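Long-range contacts in beta-N-acetylhexosaminidase (Bacteroides fragilis, PDB 4PYS), which probably hydrolyses terminal beta-linked N-acetylhexosamine residues from glycans, as a family 20 glycoside hydrolase with a TIM-barrel catalytic domain: residues G8-M12 with S105-W109; R44-K49 with Y212-R216; D154-L159 with W483-Y489. One frame throughout, in Å; residues are numbered along the deposited sequence.

Contact 1 (G8-M12 with S105-W109); sequences GQIIM and SLRQW. With FMT (formic acid), chain K.
The last turn of helix 96-109, in the N-terminal domain that many family 20 hexosaminidases carry, holds the loop leading to strand 17-21 by pairing the side chain of Gln108 with the backbone of Met12. Met12 N donates to Gln108 OE1 at 2.7 Å in a nearly straight bond (169°), and Gln108 NE2 returns a bond to Met12 O at 3.0 Å. The amide thus reads both the N-H and the C=O of one loop residue, as a neighbouring strand would; its chain runs extended beyond CG. The helix packs on the mixed sheet of this domain, and Ile11 is wedged in beside it. Ile11 CD1 lies 3.7 Å from Trp109 CE3 and 3.8 Å from Ser105 CB, while its CG2 branch meets Ser105 OG, a hydroxyl already bonded to Tyr80 and Lys160. With CG anti to the backbone N (chi1 -167°), the Trp109 indole is turned toward the loop, where Gln9 O comes near its CZ3, and its NE1 bonds to Pro120 O in strand 117-126. One water bridges Gln9 N and Gln108 O. Ile11 N donates to O2 of a formic acid molecule, probably from the crystallisation liquor, at 2.9 Å.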
loop_
_atom_site.group_PDB
_atom_site.type_symbol
_atom_site.label_atom_id
_atom_site.label_comp_id
_atom_site.label_asym_id
_atom_site.label_seq_id
_atom_site.Cartn_x
_atom_site.Cartn_y
_atom_site.Cartn_z
ATOM N N GLY A 8 -17.001 3.287 -21.714
ATOM C CA GLY A 8 -17.174 4.572 -22.364
ATOM C C GLY A 8 -15.964 4.890 -23.212
ATOM O O GLY A 8 -15.839 4.424 -24.346
ATOM N N GLN A 9 -15.065 5.688 -22.653
ATOM C CA GLN A 9 -13.792 5.952 -23.300
ATOM C C GLN A 9 -12.741 4.938 -22.844
ATOM O O GLN A 9 -12.457 3.970 -23.546
ATOM C CB GLN A 9 -13.332 7.392 -23.032
ATOM C CG GLN A 9 -13.490 7.850 -21.581
ATOM C CD GLN A 9 -12.626 9.041 -21.253
ATOM O OE1 GLN A 9 -12.239 9.239 -20.103
ATOM N NE2 GLN A 9 -12.319 9.848 -22.263
ATOM N N ILE A 10 -12.170 5.147 -21.662
ATOM C CA ILE A 10 -11.027 4.351 -21.237
ATOM C C ILE A 10 -11.079 3.949 -19.774
ATOM O O ILE A 10 -11.753 4.577 -18.951
ATOM C CB ILE A 10 -9.685 5.088 -21.477
ATOM C CG1 ILE A 10 -9.476 6.174 -20.440
ATOM C CG2 ILE A 10 -9.580 5.671 -22.895
ATOM C CD1 ILE A 10 -8.034 6.501 -20.254
ATOM N N ILE A 11 -10.337 2.899 -19.455
ATOM C CA ILE A 11 -10.214 2.425 -18.083
ATOM C C ILE A 11 -8.742 2.487 -17.676
ATOM O O ILE A 11 -7.874 2.052 -18.443
ATOM C CB ILE A 11 -10.689 0.955 -17.958
ATOM C CG1 ILE A 11 -12.201 0.848 -18.179
ATOM C CG2 ILE A 11 -10.329 0.409 -16.591
ATOM C CD1 ILE A 11 -12.673 -0.575 -18.554
HETATM N N MSE A 12 -8.460 3.038 -16.492
HETATM C CA MSE A 12 -7.100 3.035 -15.940
HETATM C C MSE A 12 -7.070 2.310 -14.607
HETATM O O MSE A 12 -7.951 2.507 -13.766
HETATM C CB MSE A 12 -6.560 4.461 -15.758
HETATM C CG MSE A 12 -6.573 5.253 -17.037
HETATM SE SE MSE A 12 -5.626 6.941 -16.868
HETATM C CE MSE A 12 -3.813 6.240 -16.935
ATOM N N SER A 105 -13.611 -1.375 -13.019
ATOM C CA SER A 105 -13.667 -1.113 -14.459
ATOM C C SER A 105 -15.041 -0.596 -14.910
ATOM O O SER A 105 -15.118 0.319 -15.735
ATOM C CB SER A 105 -13.254 -2.351 -15.266
ATOM O OG SER A 105 -11.865 -2.598 -15.108
ATOM N N LEU A 106 -16.115 -1.174 -14.378
ATOM C CA LEU A 106 -17.465 -0.720 -14.723
ATOM C C LEU A 106 -17.655 0.745 -14.334
ATOM O O LEU A 106 -18.312 1.506 -15.050
ATOM C CB LEU A 106 -18.533 -1.593 -14.046
ATOM C CG LEU A 106 -18.750 -2.992 -14.626
ATOM C CD1 LEU A 106 -19.697 -3.804 -13.740
ATOM C CD2 LEU A 106 -19.301 -2.902 -16.045
ATOM N N ARG A 107 -17.083 1.148 -13.198
ATOM C CA ARG A 107 -17.150 2.549 -12.765
ATOM C C ARG A 107 -16.645 3.492 -13.842
ATOM O O ARG A 107 -17.247 4.539 -14.098
ATOM C CB ARG A 107 -16.261 2.772 -11.542
ATOM C CG ARG A 107 -16.824 2.338 -10.228
ATOM C CD ARG A 107 -15.795 2.642 -9.136
ATOM N NE ARG A 107 -15.736 4.060 -8.770
ATOM C CZ ARG A 107 -14.838 4.559 -7.920
ATOM N NH1 ARG A 107 -13.930 3.757 -7.379
ATOM N NH2 ARG A 107 -14.852 5.848 -7.606
ATOM N N GLN A 108 -15.517 3.127 -14.454
ATOM C CA GLN A 108 -14.894 3.961 -15.475
ATOM C C GLN A 108 -15.478 3.750 -16.865
ATOM O O GLN A 108 -15.317 4.600 -17.738
ATOM C CB GLN A 108 -13.383 3.716 -15.507
ATOM C CG GLN A 108 -12.700 4.209 -14.246
ATOM C CD GLN A 108 -11.194 4.101 -14.307
ATOM O OE1 GLN A 108 -10.581 4.338 -15.350
ATOM N NE2 GLN A 108 -10.586 3.744 -13.186
ATOM N N TRP A 109 -16.153 2.625 -17.075
ATOM C CA TRP A 109 -16.683 2.308 -18.389
ATOM C C TRP A 109 -18.039 2.983 -18.626
ATOM O O TRP A 109 -18.414 3.251 -19.761
ATOM C CB TRP A 109 -16.774 0.782 -18.571
ATOM C CG TRP A 109 -17.010 0.364 -19.992
ATOM C CD1 TRP A 109 -18.143 -0.201 -20.510
ATOM C CD2 TRP A 109 -16.082 0.474 -21.080
ATOM N NE1 TRP A 109 -17.977 -0.443 -21.855
ATOM C CE2 TRP A 109 -16.721 -0.029 -22.229
ATOM C CE3 TRP A 109 -14.772 0.959 -21.193
ATOM C CZ2 TRP A 109 -16.088 -0.066 -23.485
ATOM C CZ3 TRP A 109 -14.147 0.921 -22.433
ATOM C CH2 TRP A 109 -14.804 0.416 -23.561
HETATM C C FMT K . -8.103 2.007 -21.746
HETATM O O1 FMT K . -7.217 1.804 -22.588
HETATM O O2 FMT K . -9.254 1.554 -21.804
HETATM O O HOH W 1 -16.083 6.643 -20.095
#

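Contact 2 (R44-K49 with Y212-R216); sequences RLFYEK and YAADR
Two salt bridges, Glu48 with Arg216 and Arg44 with Asp215, join helix 43-49 of the N-terminal domain to the end of helix 203-214 in the catalytic TIM barrel, so the contact spans the interface between the two domains. Arg216 grips Glu48 end-on. NH1 donates to OE1 and NH2 to OE2, each at 3.1 Å and nearly straight, and both oxygens are approached on their syn sides, though tilted out of the carboxylate plane. Although each oxygen lies close to the guanidinium plane, the carboxylate is turned 29° against it. Arg44 makes a less symmetrical bridge: its NE reaches Asp215 OD1 at 3.0 Å from above the carboxylate plane, with the two flat groups 53° apart, and NH2 adds only a weak bond to the same oxygen. Between the bridges, Leu45 CD1 packs over one face of the Arg216 guanidinium, 3.7 Å from NH2.

The Arg216 side chain, bent at chi2 and chi3, folds back over its own helix end. NE donates to Tyr212 O at 2.8 Å, and the guanidinium lies over one face of the Tyr212 ring, with Arg216 NE 3.4 Å above its centre; these contacts fix its rotation and present NH1 and NH2 to Glu48. Farther out, Asp154 of helix 146-158 takes salt bridges from both Arg216 NH2 and Lys49 NZ. The two carboxylates probably offset the closeness of these cations. Water links the backbones as well: one molecule accepts from Leu45 N and probably donates to Asp215 O. Glu48 OE2 accepts from more than one donor: besides Arg216 NH2 it takes a bond from a water near Tyr212 OH and, on its anti lone pair, one from Lys49 NZ at 3.0 Å.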
loop_
_atom_site.group_PDB
_atom_site.type_symbol
_atom_site.label_atom_id
_atom_site.label_comp_id
_atom_site.label_asym_id
_atom_site.label_seq_id
_atom_site.Cartn_x
_atom_site.Cartn_y
_atom_site.Cartn_z
ATOM N N ARG A 44 -21.063 -4.561 -1.373
ATOM C CA ARG A 44 -21.102 -3.253 -0.728
ATOM C C ARG A 44 -20.416 -2.190 -1.597
ATOM O O ARG A 44 -20.856 -1.035 -1.647
ATOM C CB ARG A 44 -20.483 -3.309 0.670
ATOM C CG ARG A 44 -21.412 -3.914 1.719
ATOM C CD ARG A 44 -20.842 -3.787 3.126
ATOM N NE ARG A 44 -19.996 -4.925 3.477
ATOM C CZ ARG A 44 -20.456 -6.063 3.993
ATOM N NH1 ARG A 44 -21.758 -6.215 4.210
ATOM N NH2 ARG A 44 -19.620 -7.050 4.288
ATOM N N LEU A 45 -19.363 -2.588 -2.303
ATOM C CA LEU A 45 -18.669 -1.665 -3.205
ATOM C C LEU A 45 -19.545 -1.312 -4.403
ATOM O O LEU A 45 -19.579 -0.160 -4.849
ATOM C CB LEU A 45 -17.333 -2.247 -3.679
ATOM C CG LEU A 45 -16.458 -1.338 -4.547
ATOM C CD1 LEU A 45 -16.028 -0.094 -3.765
ATOM C CD2 LEU A 45 -15.233 -2.086 -5.074
ATOM N N PHE A 46 -20.249 -2.310 -4.927
ATOM C CA PHE A 46 -21.166 -2.084 -6.037
ATOM C C PHE A 46 -22.270 -1.104 -5.636
ATOM O O PHE A 46 -22.598 -0.180 -6.390
ATOM C CB PHE A 46 -21.783 -3.418 -6.496
ATOM C CG PHE A 46 -22.752 -3.268 -7.631
ATOM C CD1 PHE A 46 -22.298 -3.266 -8.944
ATOM C CD2 PHE A 46 -24.114 -3.115 -7.389
ATOM C CE1 PHE A 46 -23.178 -3.112 -9.997
ATOM C CE2 PHE A 46 -25.004 -2.959 -8.438
ATOM C CZ PHE A 46 -24.536 -2.960 -9.747
ATOM N N TYR A 47 -22.852 -1.302 -4.456
ATOM C CA TYR A 47 -23.924 -0.420 -3.992
ATOM C C TYR A 47 -23.419 1.010 -3.797
ATOM O O TYR A 47 -24.136 1.984 -4.024
ATOM C CB TYR A 47 -24.529 -0.929 -2.680
ATOM C CG TYR A 47 -25.275 -2.246 -2.781
ATOM C CD1 TYR A 47 -25.937 -2.615 -3.948
ATOM C CD2 TYR A 47 -25.319 -3.120 -1.699
ATOM C CE1 TYR A 47 -26.616 -3.821 -4.032
ATOM C CE2 TYR A 47 -25.992 -4.319 -1.773
ATOM C CZ TYR A 47 -26.640 -4.665 -2.942
ATOM O OH TYR A 47 -27.309 -5.866 -3.012
ATOM N N GLU A 48 -22.173 1.132 -3.373
ATOM C CA GLU A 48 -21.593 2.438 -3.103
ATOM C C GLU A 48 -21.211 3.202 -4.375
ATOM O O GLU A 48 -21.339 4.429 -4.432
ATOM C CB GLU A 48 -20.363 2.260 -2.209
ATOM C CG GLU A 48 -19.691 3.556 -1.800
ATOM C CD GLU A 48 -18.421 3.313 -1.008
ATOM O OE1 GLU A 48 -18.467 2.567 -0.002
ATOM O OE2 GLU A 48 -17.376 3.870 -1.402
ATOM N N LYS A 49 -20.750 2.484 -5.394
ATOM C CA LYS A 49 -20.110 3.135 -6.539
ATOM C C LYS A 49 -20.955 3.137 -7.810
ATOM O O LYS A 49 -20.758 3.985 -8.682
ATOM C CB LYS A 49 -18.758 2.486 -6.842
ATOM C CG LYS A 49 -17.728 2.526 -5.702
ATOM C CD LYS A 49 -17.412 3.952 -5.248
ATOM C CE LYS A 49 -16.134 3.980 -4.387
ATOM N NZ LYS A 49 -15.955 5.310 -3.681
ATOM N N TYR A 212 -13.632 -1.730 6.036
ATOM C CA TYR A 212 -13.753 -0.862 4.858
ATOM C C TYR A 212 -12.847 -1.342 3.733
ATOM O O TYR A 212 -13.239 -1.412 2.558
ATOM C CB TYR A 212 -13.392 0.571 5.256
ATOM C CG TYR A 212 -13.506 1.599 4.148
ATOM C CD1 TYR A 212 -14.717 2.220 3.879
ATOM C CD2 TYR A 212 -12.394 1.961 3.384
ATOM C CE1 TYR A 212 -14.831 3.168 2.867
ATOM C CE2 TYR A 212 -12.501 2.921 2.364
ATOM C CZ TYR A 212 -13.720 3.514 2.124
ATOM O OH TYR A 212 -13.840 4.458 1.124
ATOM N N ALA A 213 -11.620 -1.685 4.098
ATOM C CA ALA A 213 -10.651 -2.153 3.120
ATOM C C ALA A 213 -11.090 -3.483 2.514
ATOM O O ALA A 213 -11.013 -3.667 1.305
ATOM C CB ALA A 213 -9.281 -2.280 3.761
ATOM N N ALA A 214 -11.546 -4.405 3.357
ATOM C CA ALA A 214 -11.969 -5.724 2.884
ATOM C C ALA A 214 -13.084 -5.613 1.845
ATOM O O ALA A 214 -13.103 -6.368 0.872
ATOM C CB ALA A 214 -12.409 -6.601 4.057
ATOM N N ASP A 215 -13.995 -4.658 2.046
ATOM C CA ASP A 215 -15.105 -4.447 1.119
ATOM C C ASP A 215 -14.631 -3.998 -0.251
ATOM O O ASP A 215 -15.381 -4.063 -1.226
ATOM C CB ASP A 215 -16.090 -3.413 1.669
ATOM C CG ASP A 215 -16.941 -3.962 2.784
ATOM O OD1 ASP A 215 -17.098 -5.200 2.841
ATOM O OD2 ASP A 215 -17.451 -3.159 3.595
ATOM N N ARG A 216 -13.398 -3.520 -0.336
ATOM C CA ARG A 216 -12.878 -3.104 -1.633
ATOM C C ARG A 216 -11.583 -3.819 -2.025
ATOM O O ARG A 216 -10.777 -3.305 -2.799
ATOM C CB ARG A 216 -12.795 -1.566 -1.740
ATOM C CG ARG A 216 -12.035 -0.854 -0.647
ATOM C CD ARG A 216 -12.657 0.523 -0.340
ATOM N NE ARG A 216 -13.886 0.363 0.437
ATOM C CZ ARG A 216 -15.013 1.028 0.207
ATOM N NH1 ARG A 216 -16.080 0.795 0.952
ATOM N NH2 ARG A 216 -15.074 1.920 -0.765
HETATM O O HOH W 2 -19.053 -6.337 0.456
HETATM O O HOH W 3 -17.907 -4.840 -1.036
HETATM O O HOH W 4 -16.093 5.344 0.491
#

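Contact 3 (D154-L159 with W483-Y489); sequences DMASML and WFEQQGY
Selenium-aromatic and apolar contacts dominate where Met158, a selenomethionine in the last turn of helix 146-158, inserts among three aromatic rings at the end of helix 470-486. The first helix connects parallel barrel strands 132-138 and 163-170 in a beta-alpha-beta unit of the TIM barrel. Met158 SE lies in the plane of the Phe484 ring, at the edge, 5.0 Å from the centroid. It meets Trp483 and Tyr489 obliquely, coming within 4.0 Å of Trp483 CZ3. With chi1 at 178° the chain runs straight out from the helix and bends only at chi3, which tucks CE between Phe484 CD1 and Tyr489 CE2, 3.7 Å from each. Leu159 CD2 adds a looser contact with Phe484 CE1. One turn earlier, Met155 CB packs 3.7 Å from Tyr489 CE1, while its SE lies obliquely 5.5 Å from the centre of that ring in a Met-aromatic contact.

The polar ends of Tyr489 and Gln487 have partners around this core. The hydroxyl of Tyr489 bonds to Lys151 O, one turn back in helix 146-158. Gln487 NE2 donates to Trp483 O at 3.0 Å and lies over a face of the Trp483 indole; its OE1 receives a bond from Arg107.

The backbone shape is set by a Schellman motif: Gly488 has positive phi, Gly488 N bonds to Glu485 O, and Tyr489 N to Phe484 O. The chain therefore turns out of its helix and carries Tyr489 against helix 146-158. Adhesion between the two helix ends thus rests mainly on dispersion and aromatic contacts, with the Tyr489 hydroxyl as a buried polar tie.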
loop_
_atom_site.group_PDB
_atom_site.type_symbol
_atom_site.label_atom_id
_atom_site.label_comp_id
_atom_site.label_asym_id
_atom_site.label_seq_id
_atom_site.Cartn_x
_atom_site.Cartn_y
_atom_site.Cartn_z
ATOM N N ASP A 154 -9.501 3.624 -0.581
ATOM C CA ASP A 154 -10.416 3.659 -1.719
ATOM C C ASP A 154 -9.644 3.928 -3.010
ATOM O O ASP A 154 -9.928 3.324 -4.055
ATOM C CB ASP A 154 -11.475 4.742 -1.483
ATOM C CG ASP A 154 -12.717 4.554 -2.330
ATOM O OD1 ASP A 154 -13.209 3.404 -2.445
ATOM O OD2 ASP A 154 -13.206 5.565 -2.881
HETATM N N MSE A 155 -8.656 4.819 -2.946
HETATM C CA MSE A 155 -7.814 5.092 -4.119
HETATM C C MSE A 155 -7.079 3.836 -4.566
HETATM O O MSE A 155 -7.017 3.519 -5.763
HETATM C CB MSE A 155 -6.792 6.189 -3.808
HETATM C CG MSE A 155 -5.815 6.394 -4.955
HETATM SE SE MSE A 155 -4.187 7.286 -4.369
HETATM C CE MSE A 155 -3.421 5.791 -3.395
ATOM N N ALA A 156 -6.524 3.112 -3.611
ATOM C CA ALA A 156 -5.743 1.922 -3.938
ATOM C C ALA A 156 -6.623 0.934 -4.688
ATOM O O ALA A 156 -6.224 0.386 -5.708
ATOM C CB ALA A 156 -5.186 1.297 -2.653
ATOM N N SER A 157 -7.839 0.738 -4.197
ATOM C CA SER A 157 -8.785 -0.180 -4.846
ATOM C C SER A 157 -9.161 0.316 -6.233
ATOM O O SER A 157 -9.238 -0.466 -7.188
ATOM C CB SER A 157 -10.052 -0.306 -4.001
ATOM O OG SER A 157 -10.911 -1.306 -4.539
HETATM N N MSE A 158 -9.374 1.621 -6.341
HETATM C CA MSE A 158 -9.753 2.244 -7.607
HETATM C C MSE A 158 -8.703 1.992 -8.684
HETATM O O MSE A 158 -9.030 1.879 -9.867
HETATM C CB MSE A 158 -9.938 3.762 -7.395
HETATM C CG MSE A 158 -10.278 4.535 -8.656
HETATM SE SE MSE A 158 -10.415 6.437 -8.234
HETATM C CE MSE A 158 -8.501 6.757 -7.885
ATOM N N LEU A 159 -7.444 1.898 -8.263
ATOM C CA LEU A 159 -6.328 1.742 -9.188
ATOM C C LEU A 159 -5.912 0.274 -9.288
ATOM O O LEU A 159 -4.847 -0.047 -9.829
ATOM C CB LEU A 159 -5.150 2.594 -8.708
ATOM C CG LEU A 159 -5.430 4.108 -8.755
ATOM C CD1 LEU A 159 -4.239 4.899 -8.259
ATOM C CD2 LEU A 159 -5.796 4.548 -10.151
ATOM N N TRP A 483 -12.569 12.929 -14.351
ATOM C CA TRP A 483 -13.263 11.832 -13.664
ATOM C C TRP A 483 -12.598 11.515 -12.323
ATOM O O TRP A 483 -13.280 11.335 -11.316
ATOM C CB TRP A 483 -13.348 10.552 -14.519
ATOM C CG TRP A 483 -14.152 9.464 -13.793
ATOM C CD1 TRP A 483 -15.514 9.343 -13.749
ATOM C CD2 TRP A 483 -13.630 8.394 -12.980
ATOM N NE1 TRP A 483 -15.871 8.260 -12.969
ATOM C CE2 TRP A 483 -14.734 7.662 -12.489
ATOM C CE3 TRP A 483 -12.338 7.980 -12.637
ATOM C CZ2 TRP A 483 -14.582 6.537 -11.667
ATOM C CZ3 TRP A 483 -12.189 6.863 -11.807
ATOM C CH2 TRP A 483 -13.306 6.161 -11.337
ATOM N N PHE A 484 -11.268 11.468 -12.301
ATOM C CA PHE A 484 -10.570 11.207 -11.053
ATOM C C PHE A 484 -10.810 12.340 -10.073
ATOM O O PHE A 484 -10.963 12.113 -8.873
ATOM C CB PHE A 484 -9.070 11.043 -11.280
ATOM C CG PHE A 484 -8.679 9.688 -11.824
ATOM C CD1 PHE A 484 -8.979 8.532 -11.117
ATOM C CD2 PHE A 484 -7.990 9.576 -13.024
ATOM C CE1 PHE A 484 -8.612 7.273 -11.602
ATOM C CE2 PHE A 484 -7.615 8.322 -13.516
ATOM C CZ PHE A 484 -7.932 7.175 -12.811
ATOM N N GLU A 485 -10.841 13.566 -10.574
ATOM C CA GLU A 485 -11.098 14.697 -9.689
ATOM C C GLU A 485 -12.487 14.621 -9.083
ATOM O O GLU A 485 -12.682 14.979 -7.921
ATOM C CB GLU A 485 -10.853 16.044 -10.404
ATOM C CG GLU A 485 -9.370 16.209 -10.730
ATOM C CD GLU A 485 -8.953 17.637 -11.052
ATOM O OE1 GLU A 485 -9.779 18.572 -10.899
ATOM O OE2 GLU A 485 -7.769 17.803 -11.445
ATOM N N GLN A 486 -13.450 14.125 -9.856
ATOM C CA GLN A 486 -14.815 13.991 -9.354
ATOM C C GLN A 486 -14.920 12.908 -8.283
ATOM O O GLN A 486 -15.906 12.879 -7.542
ATOM C CB GLN A 486 -15.780 13.692 -10.496
ATOM C CG GLN A 486 -16.011 14.896 -11.414
ATOM C CD GLN A 486 -16.905 14.571 -12.595
ATOM O OE1 GLN A 486 -16.968 13.427 -13.052
ATOM N NE2 GLN A 486 -17.599 15.576 -13.095
ATOM N N GLN A 487 -13.927 12.022 -8.213
ATOM C CA GLN A 487 -13.900 11.009 -7.157
ATOM C C GLN A 487 -13.195 11.544 -5.916
ATOM O O GLN A 487 -13.113 10.845 -4.902
ATOM C CB GLN A 487 -13.221 9.716 -7.617
ATOM C CG GLN A 487 -13.667 9.230 -8.991
ATOM C CD GLN A 487 -15.170 9.192 -9.139
ATOM O OE1 GLN A 487 -15.877 8.569 -8.334
ATOM N NE2 GLN A 487 -15.679 9.872 -10.168
ATOM N N GLY A 488 -12.684 12.774 -6.001
ATOM C CA GLY A 488 -12.094 13.450 -4.854
ATOM C C GLY A 488 -10.579 13.589 -4.881
ATOM O O GLY A 488 -9.983 14.018 -3.889
ATOM N N TYR A 489 -9.953 13.253 -6.005
ATOM C CA TYR A 489 -8.492 13.275 -6.083
ATOM C C TYR A 489 -7.971 14.432 -6.930
ATOM O O TYR A 489 -8.040 14.386 -8.159
ATOM C CB TYR A 489 -7.978 11.943 -6.613
ATOM C CG TYR A 489 -8.496 10.805 -5.768
ATOM C CD1 TYR A 489 -7.909 10.510 -4.541
ATOM C CD2 TYR A 489 -9.602 10.067 -6.165
ATOM C CE1 TYR A 489 -8.399 9.482 -3.741
ATOM C CE2 TYR A 489 -10.097 9.037 -5.372
ATOM C CZ TYR A 489 -9.486 8.754 -4.163
ATOM O OH TYR A 489 -9.983 7.737 -3.363
#

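The three contacts lie on one side of the chain's centre, their own centres 12 to 17 Å apart, around the junction of the N-terminal domain with the TIM barrel. Contact 1 closes first along the chain and contact 3 opens after it, whereas the segments of contact 2 alternate with those of both others. Arg107 on helix 96-109 ties contact 1 to contact 3 by a probable hydrogen bond to Gln487, and also packs on Lys49 of contact 2. Asp154 and Ser157 of contact 3 bond to Lys49 and Arg216 of contact 2. Helices 43-49, 96-109, 146-158, 203-214 and 470-486 together form much of a connected interface that probably helps to hold the N-terminal domain against the barrel.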